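Side-chain contact in probable tRNA pseudouridine synthase D (PDB 1Z2Z), which probably converts uridine-13 of transfer RNAs into pseudouridine, as a member of the TruD family of pseudouridine synthases: residues H183-A188 with E195-L200. Numbering follows the deposited sequence.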
ATOM      1  N   HIS A 183     -11.695   3.501   5.095  1.00 51.36           N
ATOM      2  CA  HIS A 183     -11.908   4.946   5.151  1.00 50.74           C
ATOM      3  C   HIS A 183     -13.380   5.303   5.250  1.00 50.29           C
ATOM      4  O   HIS A 183     -13.750   6.303   5.863  1.00 49.84           O
ATOM      5  CB  HIS A 183     -11.297   5.628   3.917  1.00 51.07           C
ATOM      6  CG  HIS A 183     -11.981   5.293   2.621  1.00 51.68           C
ATOM      7  ND1 HIS A 183     -12.880   6.143   2.015  1.00 52.30           N
ATOM      8  CD2 HIS A 183     -11.847   4.233   1.790  1.00 52.36           C
ATOM      9  CE1 HIS A 183     -13.267   5.624   0.862  1.00 50.89           C
ATOM     10  NE2 HIS A 183     -12.655   4.465   0.702  1.00 51.29           N
ATOM     11  N   LEU A 184     -14.224   4.483   4.643  1.00 51.04           N
ATOM     12  CA  LEU A 184     -15.656   4.731   4.680  1.00 51.47           C
ATOM     13  C   LEU A 184     -16.197   4.465   6.074  1.00 50.25           C
ATOM     14  O   LEU A 184     -17.185   5.064   6.488  1.00 51.19           O
ATOM     15  CB  LEU A 184     -16.371   3.833   3.668  1.00 52.45           C
ATOM     16  CG  LEU A 184     -15.976   4.037   2.200  1.00 52.49           C
ATOM     17  CD1 LEU A 184     -16.590   2.932   1.357  1.00 52.61           C
ATOM     18  CD2 LEU A 184     -16.442   5.407   1.725  1.00 51.28           C
ATOM     19  N   VAL A 185     -15.543   3.566   6.799  1.00 48.64           N
ATOM     20  CA  VAL A 185     -15.975   3.225   8.144  1.00 48.17           C
ATOM     21  C   VAL A 185     -15.381   4.200   9.155  1.00 47.60           C
ATOM     22  O   VAL A 185     -16.052   4.619  10.099  1.00 46.18           O
ATOM     23  CB  VAL A 185     -15.553   1.784   8.494  1.00 48.22           C
ATOM     24  CG1 VAL A 185     -15.987   1.429   9.905  1.00 47.36           C
ATOM     25  CG2 VAL A 185     -16.169   0.820   7.496  1.00 48.93           C
ATOM     26  N   GLY A 186     -14.121   4.565   8.937  1.00 47.54           N
ATOM     27  CA  GLY A 186     -13.451   5.491   9.827  1.00 48.44           C
ATOM     28  C   GLY A 186     -14.097   6.863   9.797  1.00 49.33           C
ATOM     29  O   GLY A 186     -13.974   7.646  10.740  1.00 47.53           O
ATOM     30  N   LYS A 187     -14.794   7.158   8.708  1.00 50.63           N
ATOM     31  CA  LYS A 187     -15.447   8.449   8.572  1.00 52.81           C
ATOM     32  C   LYS A 187     -16.736   8.505   9.382  1.00 52.96           C
ATOM     33  O   LYS A 187     -17.076   9.548   9.938  1.00 53.56           O
ATOM     34  CB  LYS A 187     -15.744   8.744   7.100  1.00 54.45           C
ATOM     35  CG  LYS A 187     -16.313  10.132   6.856  1.00 56.03           C
ATOM     36  CD  LYS A 187     -16.728  10.329   5.407  1.00 56.57           C
ATOM     37  CE  LYS A 187     -17.429  11.669   5.216  1.00 55.70           C
ATOM     38  NZ  LYS A 187     -18.036  11.788   3.859  1.00 56.91           N
ATOM     39  N   ALA A 188     -17.448   7.385   9.456  1.00 52.55           N
ATOM     40  CA  ALA A 188     -18.692   7.338  10.207  1.00 53.69           C
ATOM     41  C   ALA A 188     -18.427   7.392  11.708  1.00 55.49           C
ATOM     42  O   ALA A 188     -19.132   8.078  12.451  1.00 55.90           O
ATOM     43  CB  ALA A 188     -19.471   6.080   9.861  1.00 53.60           C
ATOM     44  N   GLU A 195     -24.060   3.293  13.459  1.00 73.55           N
ATOM     45  CA  GLU A 195     -25.083   2.535  12.748  1.00 74.01           C
ATOM     46  C   GLU A 195     -24.610   2.313  11.314  1.00 73.99           C
ATOM     47  O   GLU A 195     -24.910   1.289  10.695  1.00 73.85           O
ATOM     48  CB  GLU A 195     -26.394   3.323  12.720  1.00 74.56           C
ATOM     49  CG  GLU A 195     -27.514   2.635  11.954  1.00 75.80           C
ATOM     50  CD  GLU A 195     -28.429   1.843  12.858  1.00 76.84           C
ATOM     51  OE1 GLU A 195     -29.104   0.908  12.366  1.00 76.75           O
ATOM     52  OE2 GLU A 195     -28.481   2.168  14.065  1.00 77.73           O
ATOM     53  N   LYS A 196     -23.876   3.291  10.791  1.00 73.34           N
ATOM     54  CA  LYS A 196     -23.357   3.226   9.434  1.00 73.02           C
ATOM     55  C   LYS A 196     -21.967   2.598   9.386  1.00 71.57           C
ATOM     56  O   LYS A 196     -21.680   1.788   8.506  1.00 71.93           O
ATOM     57  CB  LYS A 196     -23.322   4.630   8.813  1.00 74.47           C
ATOM     58  CG  LYS A 196     -24.694   5.312   8.744  1.00 76.89           C
ATOM     59  CD  LYS A 196     -25.693   4.473   7.942  1.00 78.19           C
ATOM     60  CE  LYS A 196     -27.100   5.053   7.985  1.00 78.11           C
ATOM     61  NZ  LYS A 196     -28.069   4.212   7.224  1.00 76.99           N
ATOM     62  N   ALA A 197     -21.108   2.966  10.332  1.00 69.63           N
ATOM     63  CA  ALA A 197     -19.751   2.425  10.380  1.00 68.38           C
ATOM     64  C   ALA A 197     -19.770   0.906  10.523  1.00 67.57           C
ATOM     65  O   ALA A 197     -18.911   0.211   9.976  1.00 67.39           O
ATOM     66  CB  ALA A 197     -18.976   3.045  11.538  1.00 67.93           C
ATOM     67  N   ALA A 198     -20.748   0.393  11.263  1.00 66.35           N
ATOM     68  CA  ALA A 198     -20.864  -1.041  11.464  1.00 64.96           C
ATOM     69  C   ALA A 198     -21.483  -1.700  10.243  1.00 64.22           C
ATOM     70  O   ALA A 198     -21.046  -2.768   9.818  1.00 64.92           O
ATOM     71  CB  ALA A 198     -21.702  -1.332  12.693  1.00 65.32           C
ATOM     72  N   LEU A 199     -22.500  -1.064   9.676  1.00 63.00           N
ATOM     73  CA  LEU A 199     -23.166  -1.609   8.500  1.00 63.02           C
ATOM     74  C   LEU A 199     -22.268  -1.596   7.267  1.00 62.25           C
ATOM     75  O   LEU A 199     -22.294  -2.529   6.469  1.00 62.55           O
ATOM     76  CB  LEU A 199     -24.450  -0.830   8.212  1.00 63.87           C
ATOM     77  CG  LEU A 199     -25.776  -1.493   8.610  1.00 63.72           C
ATOM     78  CD1 LEU A 199     -25.746  -1.939  10.071  1.00 63.59           C
ATOM     79  CD2 LEU A 199     -26.904  -0.502   8.367  1.00 63.74           C
ATOM     80  N   LEU A 200     -21.474  -0.542   7.114  1.00 60.92           N
ATOM     81  CA  LEU A 200     -20.573  -0.432   5.974  1.00 60.11           C
ATOM     82  C   LEU A 200     -19.563  -1.573   5.934  1.00 60.33           C
ATOM     83  O   LEU A 200     -19.025  -1.891   4.875  1.00 61.24           O
ATOM     84  CB  LEU A 200     -19.821   0.901   6.018  1.00 59.76           C
ATOM     85  CG  LEU A 200     -20.597   2.187   5.720  1.00 58.99           C
ATOM     86  CD1 LEU A 200     -19.728   3.395   6.030  1.00 58.23           C
ATOM     87  CD2 LEU A 200     -21.030   2.196   4.264  1.00 58.03           C
TER
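With CG1 of Val185 trans to the backbone N (chi1 179°) and CG2 placed beside that nitrogen, both methyl branches bear on the carbonyl oxygen of Ala197, CG1 reaching on to its methyl group and CG2 to Leu200. CG1 lies 3.8 Å from the CB of Ala197, whereas CG2 meets Leu200 CB at 3.9 Å. Leu200 carries its CG beside the backbone N (chi1 -71°), and an extended second torsion sends CD1 across to helix 182-191, where it rests on the main chain of Leu184 near the carbonyl group and lies 4.1 Å from Leu184 CB. Val185 and Leu200 pass alongside one another, their side chains headed opposite ways. One turn after Leu184, the methyl group of Ala188 packs directly on that of Ala197, CB to CB at 3.5 Å, and its other neighbour is Lys196, met through the CB at 4.2 Å while the rest of the chain turns outward from the interface. With only methyl groups between the helices at Ala188 and Ala197, the backbones lie close: the nearest CA pair, Val185 and Ala197, is 4.5 Å apart, and the segment axes approach to 8.0 Å. No hydrogen bond crosses the interface, which is wholly van der Waals. Val185 also touches Phe269, which joins the apolar cluster to helix 263-287. Crossing at -163° and joined by a short connection, helices 182-191 and 194-202 form an antiparallel alpha-helical hairpin, closely packed through alanine.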